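PDB 3UBF: neural-cadherin from Drosophila melanogaster, which mediates calcium-dependent, preferentially homophilic adhesion between cells through its extracellular cadherin domains, three of which make up this fragment. Local coordinates for residues 58-62 with 136-140; 101-106 with 196-201. All coordinates share one frame; numbering follows the deposited sequence.

Contact 1: residues 58-62 with 136-140; sequences WDYEE and DTDHN. With ZN (zinc ion), chain B; ZN (zinc ion), chain H; CA (calcium ion), chain T; ZN (zinc ion), chain G.
Glu61 and Asp138 meet through metal ions at a junction between successive cadherin domains, where negatively charged side chains are drawn together by the cations they share. Metal coordination carries the contact. The carboxylate of Glu61 is split between two ions: OE1 binds the calcium ion at 2.3 Å, while OE2 binds a zinc ion at 1.9 Å. A bend at chi2 (72°) brings the group across to both. Asp136 OD2 completes the crossing to that zinc at 2.0 Å, and Asp98 adds a further ligand. Asp138 OD2 is itself a bridge, joining the calcium at 2.8 Å to a second zinc, of which Asp59 OD2 is also a ligand; the two aspartate side chains approach from opposite directions, their carboxylate planes 17° apart. Glu13 supplies another calcium ligand, and His139 ND1 binds a third zinc with Asp134 and Asp185.

Hydrogen bonding works within the loop. Asp136 OD1 accepts from Asp138 N at 3.0 Å, an Asx turn, which probably helps hold the two acidic side chains in place.

Packing surrounds the imidazole of His139, with Asp136 CB over one face and Glu61 OE2 at its edge.

Residues 58-62 belong to the loop between strands 51-54 and 68-76, with Tyr60 leaning on Val96 of strand 88-97; residues 136-140 connect strand 126-133 to strand 141-149 of the next domain.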
loop_
_atom_site.group_PDB
_atom_site.type_symbol
_atom_site.label_atom_id
_atom_site.label_comp_id
_atom_site.label_asym_id
_atom_site.label_seq_id
_atom_site.Cartn_x
_atom_site.Cartn_y
_atom_site.Cartn_z
ATOM N N TRP A 58 18.092 -10.231 -15.403
ATOM C CA TRP A 58 18.059 -10.621 -13.996
ATOM C C TRP A 58 16.663 -10.586 -13.390
ATOM O O TRP A 58 15.912 -9.623 -13.571
ATOM C CB TRP A 58 19.011 -9.748 -13.187
ATOM C CG TRP A 58 20.433 -10.019 -13.535
ATOM C CD1 TRP A 58 20.895 -10.900 -14.472
ATOM C CD2 TRP A 58 21.587 -9.393 -12.967
ATOM N NE1 TRP A 58 22.262 -10.865 -14.513
ATOM C CE2 TRP A 58 22.714 -9.942 -13.607
ATOM C CE3 TRP A 58 21.777 -8.419 -11.979
ATOM C CZ2 TRP A 58 24.017 -9.553 -13.290
ATOM C CZ3 TRP A 58 23.073 -8.033 -11.670
ATOM C CH2 TRP A 58 24.177 -8.600 -12.321
ATOM N N ASP A 59 16.325 -11.657 -12.681
ATOM C CA ASP A 59 15.045 -11.776 -12.013
ATOM C C ASP A 59 15.295 -12.389 -10.638
ATOM O O ASP A 59 15.529 -13.586 -10.494
ATOM C CB ASP A 59 14.103 -12.616 -12.857
ATOM C CG ASP A 59 12.706 -12.679 -12.299
ATOM O OD1 ASP A 59 12.442 -12.099 -11.216
ATOM O OD2 ASP A 59 11.858 -13.319 -12.957
ATOM N N TYR A 60 15.282 -11.517 -9.637
ATOM C CA TYR A 60 15.580 -11.848 -8.246
ATOM C C TYR A 60 14.762 -13.030 -7.724
ATOM O O TYR A 60 15.290 -13.902 -7.030
ATOM C CB TYR A 60 15.326 -10.602 -7.400
ATOM C CG TYR A 60 15.493 -10.781 -5.916
ATOM C CD1 TYR A 60 16.716 -10.536 -5.300
ATOM C CD2 TYR A 60 14.408 -11.151 -5.115
ATOM C CE1 TYR A 60 16.865 -10.669 -3.939
ATOM C CE2 TYR A 60 14.549 -11.292 -3.754
ATOM C CZ TYR A 60 15.783 -11.047 -3.168
ATOM O OH TYR A 60 15.929 -11.202 -1.808
ATOM N N GLU A 61 13.475 -13.039 -8.058
ATOM C CA GLU A 61 12.550 -14.090 -7.640
ATOM C C GLU A 61 12.961 -15.444 -8.200
ATOM O O GLU A 61 12.705 -16.475 -7.578
ATOM C CB GLU A 61 11.116 -13.756 -8.078
ATOM C CG GLU A 61 10.439 -12.639 -7.280
ATOM C CD GLU A 61 10.986 -11.243 -7.569
ATOM O OE1 GLU A 61 11.891 -11.071 -8.416
ATOM O OE2 GLU A 61 10.504 -10.291 -6.944
ATOM N N GLU A 62 13.600 -15.429 -9.371
ATOM C CA GLU A 62 14.043 -16.655 -10.034
ATOM C C GLU A 62 15.388 -17.206 -9.527
ATOM O O GLU A 62 15.757 -18.339 -9.863
ATOM C CB GLU A 62 14.035 -16.488 -11.561
ATOM C CG GLU A 62 12.638 -16.686 -12.158
ATOM C CD GLU A 62 12.546 -16.399 -13.657
ATOM O OE1 GLU A 62 13.539 -16.615 -14.402
ATOM O OE2 GLU A 62 11.451 -15.971 -14.092
ATOM N N ASP A 136 6.006 -4.554 -5.232
ATOM C CA ASP A 136 6.661 -5.464 -6.169
ATOM C C ASP A 136 5.659 -6.236 -7.032
ATOM O O ASP A 136 4.930 -7.119 -6.571
ATOM C CB ASP A 136 7.632 -6.419 -5.466
ATOM C CG ASP A 136 8.663 -7.001 -6.421
ATOM O OD1 ASP A 136 8.335 -7.204 -7.613
ATOM O OD2 ASP A 136 9.803 -7.257 -5.988
ATOM N N THR A 137 5.658 -5.873 -8.302
ATOM C CA THR A 137 4.796 -6.432 -9.336
ATOM C C THR A 137 4.951 -7.944 -9.541
ATOM O O THR A 137 4.062 -8.598 -10.069
ATOM C CB THR A 137 5.074 -5.640 -10.636
ATOM O OG1 THR A 137 4.071 -4.627 -10.767
ATOM C CG2 THR A 137 5.125 -6.518 -11.902
ATOM N N ASP A 138 6.074 -8.481 -9.079
ATOM C CA ASP A 138 6.464 -9.861 -9.333
ATOM C C ASP A 138 6.149 -10.785 -8.157
ATOM O O ASP A 138 6.596 -11.929 -8.122
ATOM C CB ASP A 138 7.972 -9.903 -9.639
ATOM C CG ASP A 138 8.319 -10.923 -10.684
ATOM O OD1 ASP A 138 7.376 -11.539 -11.234
ATOM O OD2 ASP A 138 9.531 -11.114 -10.971
ATOM N N HIS A 139 5.379 -10.272 -7.202
ATOM C CA HIS A 139 5.088 -10.956 -5.943
ATOM C C HIS A 139 3.642 -11.383 -5.898
ATOM O O HIS A 139 2.791 -10.740 -6.489
ATOM C CB HIS A 139 5.342 -10.021 -4.768
ATOM C CG HIS A 139 6.786 -9.842 -4.438
ATOM N ND1 HIS A 139 7.215 -9.434 -3.195
ATOM C CD2 HIS A 139 7.903 -10.013 -5.185
ATOM C CE1 HIS A 139 8.534 -9.364 -3.192
ATOM N NE2 HIS A 139 8.975 -9.710 -4.386
ATOM N N ASN A 140 3.377 -12.472 -5.190
ATOM C CA ASN A 140 2.024 -12.912 -4.968
ATOM C C ASN A 140 1.748 -12.902 -3.488
ATOM O O ASN A 140 2.643 -13.171 -2.695
ATOM C CB ASN A 140 1.790 -14.287 -5.587
ATOM C CG ASN A 140 1.945 -14.261 -7.096
ATOM O OD1 ASN A 140 1.157 -13.608 -7.801
ATOM N ND2 ASN A 140 2.981 -14.942 -7.606
HETATM ZN ZN ZN B . 11.021 -8.456 -7.007
HETATM ZN ZN ZN H . 9.886 -12.688 -12.445
HETATM CA CA CA T . 11.575 -9.522 -10.040
HETATM ZN ZN ZN G . 6.271 -8.444 -1.723
HETATM O O HOH W 1 11.226 -7.683 -8.356
HETATM O O HOH W 2 9.430 -11.050 -13.700
HETATM O O HOH W 3 9.699 -14.140 -11.414
HETATM O O HOH W 4 11.727 -8.640 -12.136
#

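Contact 2: residues 101-106 with 196-201; sequences DEPPYF and QSTPEE. With ZN (zinc ion), chain J.
Thr198 and Phe106 touch across two segments that run almost in the same direction (9° apart) yet have no clear hydrogen bond between them. The Thr198 methyl, CG2, lies 3.9 Å from the ring centroid of Phe106, a CH-pi contact over the face, displaced toward the rim. A chi1 of 62° tucks Thr198 OG1 over its own main chain, flanked by both N and C, and there it donates to Pro199 O at 2.8 Å; this hydroxyl is also hydrogen-bonded to Ala183 N. Pro199 O in turn lies at the Phe106 ring edge, 3.3 Å from CE1. The Glu201 chain runs alongside the same ring in the opposite sense, its CG packing 3.6 Å from Phe106 CD1.

Prolines dominate the other end. Pro104 brings its ring against the backbone of Ser197 and Thr198, and its carbonyl O receives a CA-H...O contact from Thr198 CA at 3.4 Å. Pro103 CB rests 3.8 Å from Gln196 CB, and the Gln196 side chain reaches back to the Asp101 carboxylate.

Away from this interface, Glu200 OE2 binds a zinc ion. Phe106 also packs on Ala132 and Met113, from strands 126-133 and 113-117, which places its ring between the two sheets. Strand 105-106 edges one sheet and strand 113-117 the other, so the first strand of the domain is split between them, a known feature of the cadherin Greek-key beta-sandwich.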
loop_
_atom_site.group_PDB
_atom_site.type_symbol
_atom_site.label_atom_id
_atom_site.label_comp_id
_atom_site.label_asym_id
_atom_site.label_seq_id
_atom_site.Cartn_x
_atom_site.Cartn_y
_atom_site.Cartn_z
ATOM N N ASP A 101 11.257 -4.708 -3.621
ATOM C CA ASP A 101 10.810 -5.606 -2.561
ATOM C C ASP A 101 10.495 -4.847 -1.264
ATOM O O ASP A 101 11.306 -4.829 -0.338
ATOM C CB ASP A 101 11.895 -6.673 -2.320
ATOM C CG ASP A 101 11.378 -7.902 -1.570
ATOM O OD1 ASP A 101 10.229 -7.879 -1.084
ATOM O OD2 ASP A 101 12.132 -8.901 -1.464
ATOM N N GLU A 102 9.328 -4.213 -1.222
ATOM C CA GLU A 102 8.822 -3.516 -0.040
ATOM C C GLU A 102 7.451 -4.122 0.327
ATOM O O GLU A 102 6.728 -4.607 -0.563
ATOM C CB GLU A 102 8.701 -2.014 -0.314
ATOM C CG GLU A 102 10.010 -1.217 -0.200
ATOM C CD GLU A 102 10.055 0.007 -1.126
ATOM O OE1 GLU A 102 9.298 -0.000 -2.127
ATOM O OE2 GLU A 102 10.857 0.957 -0.873
ATOM N N PRO A 103 7.084 -4.106 1.631
ATOM C CA PRO A 103 5.949 -4.916 2.083
ATOM C C PRO A 103 4.634 -4.477 1.474
ATOM O O PRO A 103 4.461 -3.287 1.203
ATOM C CB PRO A 103 5.918 -4.676 3.600
ATOM C CG PRO A 103 7.279 -4.149 3.937
ATOM C CD PRO A 103 7.668 -3.338 2.744
ATOM N N PRO A 104 3.697 -5.431 1.272
ATOM C CA PRO A 104 2.355 -5.056 0.853
ATOM C C PRO A 104 1.661 -4.195 1.898
ATOM O O PRO A 104 2.033 -4.192 3.078
ATOM C CB PRO A 104 1.633 -6.400 0.708
ATOM C CG PRO A 104 2.393 -7.338 1.553
ATOM C CD PRO A 104 3.815 -6.881 1.510
ATOM N N TYR A 105 0.668 -3.446 1.444
ATOM C CA TYR A 105 -0.154 -2.646 2.329
ATOM C C TYR A 105 -1.573 -2.763 1.828
ATOM O O TYR A 105 -1.801 -2.936 0.631
ATOM C CB TYR A 105 0.310 -1.189 2.338
ATOM C CG TYR A 105 0.520 -0.623 0.966
ATOM C CD1 TYR A 105 -0.474 0.117 0.332
ATOM C CD2 TYR A 105 1.714 -0.836 0.294
ATOM C CE1 TYR A 105 -0.290 0.624 -0.926
ATOM C CE2 TYR A 105 1.908 -0.340 -0.982
ATOM C CZ TYR A 105 0.907 0.389 -1.583
ATOM O OH TYR A 105 1.133 0.880 -2.848
ATOM N N PHE A 106 -2.526 -2.702 2.748
ATOM C CA PHE A 106 -3.932 -2.705 2.374
ATOM C C PHE A 106 -4.293 -1.408 1.669
ATOM O O PHE A 106 -3.901 -0.319 2.115
ATOM C CB PHE A 106 -4.801 -2.925 3.599
ATOM C CG PHE A 106 -4.740 -4.336 4.128
ATOM C CD1 PHE A 106 -4.085 -4.614 5.325
ATOM C CD2 PHE A 106 -5.317 -5.391 3.412
ATOM C CE1 PHE A 106 -4.025 -5.900 5.809
ATOM C CE2 PHE A 106 -5.253 -6.692 3.881
ATOM C CZ PHE A 106 -4.607 -6.954 5.079
ATOM N N GLN A 196 7.589 -10.629 4.017
ATOM C CA GLN A 196 6.957 -9.393 4.468
ATOM C C GLN A 196 5.451 -9.496 4.352
ATOM O O GLN A 196 4.908 -10.293 3.574
ATOM C CB GLN A 196 7.376 -8.193 3.620
ATOM C CG GLN A 196 8.846 -7.861 3.584
ATOM C CD GLN A 196 9.300 -7.453 2.179
ATOM O OE1 GLN A 196 8.480 -7.240 1.276
ATOM N NE2 GLN A 196 10.611 -7.354 1.989
ATOM N N SER A 197 4.766 -8.645 5.095
ATOM C CA SER A 197 3.339 -8.632 5.023
ATOM C C SER A 197 2.754 -7.275 5.367
ATOM O O SER A 197 3.450 -6.348 5.738
ATOM C CB SER A 197 2.778 -9.718 5.934
ATOM O OG SER A 197 3.237 -9.561 7.252
ATOM N N THR A 198 1.451 -7.168 5.201
ATOM C CA THR A 198 0.729 -6.022 5.659
ATOM C C THR A 198 0.788 -6.009 7.179
ATOM O O THR A 198 1.223 -6.978 7.796
ATOM C CB THR A 198 -0.744 -6.151 5.284
ATOM O OG1 THR A 198 -1.281 -7.298 5.947
ATOM C CG2 THR A 198 -0.929 -6.289 3.771
ATOM N N PRO A 199 0.352 -4.902 7.786
ATOM C CA PRO A 199 -0.033 -4.963 9.189
ATOM C C PRO A 199 -1.222 -5.907 9.372
ATOM O O PRO A 199 -1.931 -6.224 8.403
ATOM C CB PRO A 199 -0.473 -3.533 9.491
ATOM C CG PRO A 199 0.217 -2.696 8.468
ATOM C CD PRO A 199 0.249 -3.538 7.236
ATOM N N GLU A 200 -1.433 -6.353 10.604
ATOM C CA GLU A 200 -2.614 -7.119 10.954
ATOM C C GLU A 200 -3.715 -6.124 11.229
ATOM O O GLU A 200 -3.764 -5.533 12.312
ATOM C CB GLU A 200 -2.343 -7.983 12.178
ATOM C CG GLU A 200 -1.128 -8.864 11.977
ATOM C CD GLU A 200 -0.783 -9.686 13.180
ATOM O OE1 GLU A 200 -1.432 -9.525 14.234
ATOM O OE2 GLU A 200 0.161 -10.506 13.072
ATOM N N GLU A 201 -4.569 -5.919 10.234
ATOM C CA GLU A 201 -5.644 -4.940 10.310
ATOM C C GLU A 201 -6.919 -5.506 10.910
ATOM O O GLU A 201 -7.223 -6.696 10.776
ATOM C CB GLU A 201 -5.969 -4.369 8.920
ATOM C CG GLU A 201 -5.110 -3.177 8.501
ATOM C CD GLU A 201 -5.324 -1.923 9.346
ATOM O OE1 GLU A 201 -6.246 -1.874 10.198
ATOM O OE2 GLU A 201 -4.543 -0.976 9.169
HETATM ZN ZN ZN J . 1.198 -10.787 14.957
HETATM O O HOH W 5 3.542 -9.952 14.985
#

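Contacts 1 and 2 have centres 16 Å apart and alternate along the chain, in the order 58-62, 101-106, 136-140, 196-201. They touch where His139 CE1 approaches Asp101 OD1 at 3.1 Å. The first contact spans the junction between the first two domains of the fragment; the second follows the linker into the second domain, where strand 105-106 is an edge strand of the sheet that also holds 126-133 and residues 196-201 lead into strand 201-207 of the facing sheet. Metal-mediated bridging between domains thus adjoins packing of the linker's end against the second domain. This continuity is consistent with the calcium-rigidified connections that shape cadherin ectodomains, although zinc occupies several sites here.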